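Local structure of extracellular solute-binding protein, family 1 (Trichodesmium erythraeum IMS101, 6G7N) at residues F221-N232 / F289-Y299. The protein binds ferric iron and probably delivers it to an ABC transporter as the periplasmic solute-binding component of an iron-uptake system. Numbering follows the deposited sequence. Where two conformers were deposited one is given.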
loop_
_atom_site.group_PDB
_atom_site.type_symbol
_atom_site.label_atom_id
_atom_site.label_comp_id
_atom_site.label_asym_id
_atom_site.label_seq_id
_atom_site.Cartn_x
_atom_site.Cartn_y
_atom_site.Cartn_z
ATOM N N PHE A 221 -7.996 5.131 -12.263
ATOM C CA PHE A 221 -6.600 5.429 -11.920
ATOM C C PHE A 221 -6.350 6.912 -12.195
ATOM O O PHE A 221 -6.330 7.317 -13.350
ATOM C CB PHE A 221 -5.668 4.557 -12.775
ATOM C CG PHE A 221 -5.875 3.076 -12.553
ATOM C CD1 PHE A 221 -5.498 2.470 -11.374
ATOM C CD2 PHE A 221 -6.462 2.286 -13.523
ATOM C CE1 PHE A 221 -5.671 1.125 -11.126
ATOM C CE2 PHE A 221 -6.657 0.925 -13.292
ATOM C CZ PHE A 221 -6.259 0.342 -12.097
ATOM N N PRO A 222 -6.151 7.757 -11.150
ATOM C CA PRO A 222 -6.135 9.173 -11.412
ATOM C C PRO A 222 -4.802 9.685 -11.962
ATOM O O PRO A 222 -3.753 9.027 -11.880
ATOM C CB PRO A 222 -6.419 9.788 -10.025
ATOM C CG PRO A 222 -7.040 8.686 -9.231
ATOM C CD PRO A 222 -6.292 7.485 -9.714
ATOM N N ASN A 223 -4.881 10.893 -12.519
ATOM C CA ASN A 223 -3.719 11.673 -12.954
ATOM C C ASN A 223 -2.960 11.017 -14.127
ATOM O O ASN A 223 -1.768 11.274 -14.331
ATOM C CB ASN A 223 -2.753 12.051 -11.807
ATOM C CG ASN A 223 -3.395 12.936 -10.737
ATOM O OD1 ASN A 223 -4.406 12.579 -10.145
ATOM N ND2 ASN A 223 -2.802 14.126 -10.486
ATOM N N GLN A 224 -3.690 10.293 -14.978
ATOM C CA GLN A 224 -3.076 9.643 -16.134
ATOM C C GLN A 224 -2.523 10.579 -17.172
ATOM O O GLN A 224 -1.616 10.190 -17.902
ATOM C CB GLN A 224 -4.077 8.692 -16.795
ATOM C CG GLN A 224 -4.433 7.523 -15.894
ATOM C CD GLN A 224 -3.229 6.669 -15.597
ATOM O OE1 GLN A 224 -2.693 5.988 -16.512
ATOM N NE2 GLN A 224 -2.728 6.717 -14.351
ATOM N N ASN A 225 -3.094 11.771 -17.282
ATOM C CA ASN A 225 -2.634 12.748 -18.240
ATOM C C ASN A 225 -1.583 13.670 -17.670
ATOM O O ASN A 225 -1.120 14.571 -18.356
ATOM C CB ASN A 225 -3.813 13.530 -18.841
ATOM C CG ASN A 225 -4.720 12.638 -19.658
ATOM O OD1 ASN A 225 -4.252 11.747 -20.347
ATOM N ND2 ASN A 225 -6.007 12.849 -19.556
ATOM N N GLY A 226 -1.175 13.415 -16.426
ATOM C CA GLY A 226 -0.155 14.180 -15.726
ATOM C C GLY A 226 0.858 13.252 -15.115
ATOM O O GLY A 226 1.495 12.455 -15.824
ATOM N N ARG A 227 1.038 13.363 -13.800
ATOM C CA ARG A 227 2.147 12.684 -13.138
ATOM C C ARG A 227 1.953 11.191 -12.924
ATOM O O ARG A 227 2.925 10.510 -12.624
ATOM C CB ARG A 227 2.472 13.366 -11.828
ATOM C CG ARG A 227 1.397 13.198 -10.744
ATOM C CD ARG A 227 1.771 13.924 -9.475
ATOM N NE ARG A 227 0.758 13.771 -8.430
ATOM C CZ ARG A 227 -0.215 14.640 -8.143
ATOM N NH1 ARG A 227 -0.326 15.780 -8.793
ATOM N NH2 ARG A 227 -1.094 14.346 -7.212
ATOM N N GLY A 228 0.716 10.695 -13.033
ATOM C CA GLY A 228 0.436 9.309 -12.802
ATOM C C GLY A 228 -0.225 9.034 -11.467
ATOM O O GLY A 228 -0.354 9.907 -10.611
ATOM N N THR A 229 -0.650 7.788 -11.280
ATOM C CA THR A 229 -1.388 7.358 -10.125
ATOM C C THR A 229 -0.460 7.144 -8.919
ATOM O O THR A 229 0.680 6.694 -9.073
ATOM C CB THR A 229 -2.154 6.065 -10.476
ATOM O OG1 THR A 229 -3.073 6.345 -11.527
ATOM C CG2 THR A 229 -2.874 5.435 -9.320
ATOM N N HIS A 230 -0.989 7.426 -7.723
ATOM C CA HIS A 230 -0.294 7.159 -6.449
ATOM C C HIS A 230 -0.260 5.651 -6.196
ATOM O O HIS A 230 -1.326 5.014 -6.048
ATOM C CB HIS A 230 -1.034 7.876 -5.339
ATOM C CG HIS A 230 -0.516 7.601 -3.968
ATOM N ND1 HIS A 230 0.473 8.338 -3.370
ATOM C CD2 HIS A 230 -0.889 6.673 -3.044
ATOM C CE1 HIS A 230 0.660 7.877 -2.139
ATOM N NE2 HIS A 230 -0.154 6.871 -1.904
ATOM N N VAL A 231 0.955 5.110 -6.167
ATOM C CA VAL A 231 1.189 3.723 -5.844
ATOM C C VAL A 231 1.936 3.614 -4.535
ATOM O O VAL A 231 2.706 4.490 -4.129
ATOM C CB VAL A 231 1.878 2.955 -6.995
ATOM C CG1 VAL A 231 0.956 2.927 -8.212
ATOM C CG2 VAL A 231 3.240 3.507 -7.354
ATOM N N ASN A 232 1.740 2.484 -3.886
ATOM C CA ASN A 232 2.404 2.219 -2.601
ATOM C C ASN A 232 2.728 0.735 -2.556
ATOM O O ASN A 232 2.428 0.010 -3.520
ATOM C CB ASN A 232 1.506 2.737 -1.462
ATOM C CG ASN A 232 2.240 3.117 -0.179
ATOM O OD1 ASN A 232 3.325 2.593 0.128
ATOM N ND2 ASN A 232 1.633 4.018 0.612
ATOM N N PHE A 289 -1.837 1.190 -16.203
ATOM C CA PHE A 289 -1.962 2.589 -15.866
ATOM C C PHE A 289 -0.595 3.164 -15.537
ATOM O O PHE A 289 0.306 2.469 -15.039
ATOM C CB PHE A 289 -2.939 2.822 -14.683
ATOM C CG PHE A 289 -2.560 2.130 -13.412
ATOM C CD1 PHE A 289 -2.916 0.818 -13.202
ATOM C CD2 PHE A 289 -1.851 2.800 -12.409
ATOM C CE1 PHE A 289 -2.570 0.175 -12.042
ATOM C CE2 PHE A 289 -1.522 2.167 -11.231
ATOM C CZ PHE A 289 -1.889 0.845 -11.041
ATOM N N LYS A 290 -0.447 4.450 -15.820
ATOM C CA LYS A 290 0.777 5.171 -15.512
ATOM C C LYS A 290 0.938 5.332 -14.007
ATOM O O LYS A 290 0.036 5.803 -13.328
ATOM C CB LYS A 290 0.752 6.562 -16.131
ATOM C CG LYS A 290 2.029 7.327 -15.937
ATOM C CD LYS A 290 1.960 8.706 -16.551
ATOM C CE LYS A 290 3.260 9.445 -16.315
ATOM N NZ LYS A 290 3.293 10.709 -17.076
ATOM N N ASN A 291 2.098 4.905 -13.514
ATOM C CA ASN A 291 2.469 5.042 -12.115
ATOM C C ASN A 291 3.278 6.343 -11.936
ATOM O O ASN A 291 4.212 6.589 -12.695
ATOM C CB ASN A 291 3.427 3.919 -11.666
ATOM C CG ASN A 291 2.837 2.507 -11.615
ATOM O OD1 ASN A 291 3.356 1.693 -10.844
ATOM N ND2 ASN A 291 1.824 2.166 -12.427
ATOM N N ASP A 292 2.983 7.104 -10.881
ATOM C CA ASP A 292 3.867 8.207 -10.496
ATOM C C ASP A 292 5.275 7.663 -10.192
ATOM O O ASP A 292 5.405 6.586 -9.611
ATOM C CB ASP A 292 3.199 8.904 -9.303
ATOM C CG ASP A 292 3.791 10.250 -8.923
ATOM O OD1 ASP A 292 5.004 10.503 -9.108
ATOM O OD2 ASP A 292 3.001 11.069 -8.403
ATOM N N SER A 293 6.323 8.367 -10.616
ATOM C CA SER A 293 7.715 7.957 -10.333
ATOM C C SER A 293 8.246 8.461 -8.998
ATOM O O SER A 293 9.392 8.190 -8.687
ATOM C CB SER A 293 8.624 8.352 -11.467
ATOM O OG SER A 293 8.653 9.752 -11.572
ATOM N N THR A 294 7.437 9.159 -8.214
ATOM C CA THR A 294 7.880 9.627 -6.898
ATOM C C THR A 294 8.393 8.469 -6.044
ATOM O O THR A 294 7.786 7.403 -5.989
ATOM C CB THR A 294 6.697 10.302 -6.179
ATOM O OG1 THR A 294 6.296 11.457 -6.924
ATOM C CG2 THR A 294 7.032 10.754 -4.748
ATOM N N ASN A 295 9.530 8.673 -5.361
ATOM C CA ASN A 295 10.009 7.634 -4.480
ATOM C C ASN A 295 9.082 7.533 -3.272
ATOM O O ASN A 295 8.806 8.527 -2.588
ATOM C CB ASN A 295 11.460 7.911 -4.057
ATOM C CG ASN A 295 12.005 6.752 -3.271
ATOM O OD1 ASN A 295 11.714 6.603 -2.069
ATOM N ND2 ASN A 295 12.755 5.891 -3.930
ATOM N N VAL A 296 8.634 6.308 -2.970
ATOM C CA VAL A 296 7.614 6.120 -1.935
ATOM C C VAL A 296 8.125 6.472 -0.532
ATOM O O VAL A 296 7.307 6.674 0.362
ATOM C CB VAL A 296 7.002 4.705 -1.983
ATOM C CG1 VAL A 296 6.295 4.470 -3.321
ATOM C CG2 VAL A 296 8.027 3.625 -1.732
ATOM N N SER A 297 9.446 6.578 -0.337
ATOM C CA SER A 297 9.956 7.072 0.956
ATOM C C SER A 297 9.434 8.461 1.310
ATOM O O SER A 297 9.349 8.781 2.485
ATOM C CB SER A 297 11.473 7.080 1.008
ATOM O OG SER A 297 12.041 8.033 0.145
ATOM N N VAL A 298 9.101 9.274 0.304
ATOM C CA VAL A 298 8.516 10.606 0.549
ATOM C C VAL A 298 7.293 10.507 1.445
ATOM O O VAL A 298 6.999 11.417 2.234
ATOM C CB VAL A 298 8.146 11.265 -0.816
ATOM C CG1 VAL A 298 7.240 12.459 -0.639
ATOM C CG2 VAL A 298 9.423 11.640 -1.553
ATOM N N TYR A 299 6.538 9.413 1.288
ATOM C CA TYR A 299 5.279 9.226 2.042
ATOM C C TYR A 299 5.534 9.165 3.508
ATOM O O TYR A 299 4.756 9.645 4.337
ATOM C CB TYR A 299 4.563 7.913 1.724
ATOM C CG TYR A 299 4.256 7.665 0.288
ATOM C CD1 TYR A 299 4.321 8.684 -0.649
ATOM C CD2 TYR A 299 3.943 6.385 -0.145
ATOM C CE1 TYR A 299 4.113 8.431 -1.996
ATOM C CE2 TYR A 299 3.695 6.137 -1.481
ATOM C CZ TYR A 299 3.784 7.168 -2.402
ATOM O OH TYR A 299 3.575 6.935 -3.735
HETATM O O HOH W 1 0.287 10.712 -7.921
HETATM O O HOH W 2 2.738 12.328 -6.099
HETATM O O HOH W 3 5.679 10.619 -12.530
HETATM O O HOH W 4 3.340 7.043 -6.347
#
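Gln224 grips the backbone of Lys290 with both ends of its amide: Lys290 N donates to Gln224 OE1 at 2.8 Å, and Gln224 NE2 returns a bond to Lys290 O at 3.1 Å. Both run in the carbonyl plane of the acceptor, on a lone pair. A bend in the chain at chi2 (-63°) turns the amide toward the Lys290 backbone. Lys290 O also takes Thr229 N at 2.9 Å, almost straight at the hydrogen (178°), and Asp292 N donates to Thr229 O, so Thr229 and Asn291 form a single beta bridge. A leucine in place of Gln224 would probably leave Lys290 N without its acceptor and Lys290 O with Thr229 N alone from 221-232. Gly228 lies so close to this bridge that a CB would clash with Asp292 N.

At one end, the Phe221 and Phe289 rings form an offset stack, centroids 3.9 Å apart and planes 6° from parallel, while Val231 CG1 meets the Phe289 edge. At the other, in the conformer given, Tyr299 OH donates to Val231 O (2.6 Å) in the carbonyl plane, and His230 CE1 lies over one face of the tyrosine ring. Between them, Asp292 OD2 makes a long salt bridge of 3.5 Å with Arg227 NE, supplemented by a shared water; Arg227 NH1 pairs with Glu121. Asp292 OD1 closes an Asx turn onto Thr294 N.

Phe221 and Phe289 rest on strand 96-108, His230 and Tyr299 reach helix 140-167, and Val296 packs on helix 60-68. The contact thus fastens the loop entering strand 231-239 to the lead-in of helix 297-301.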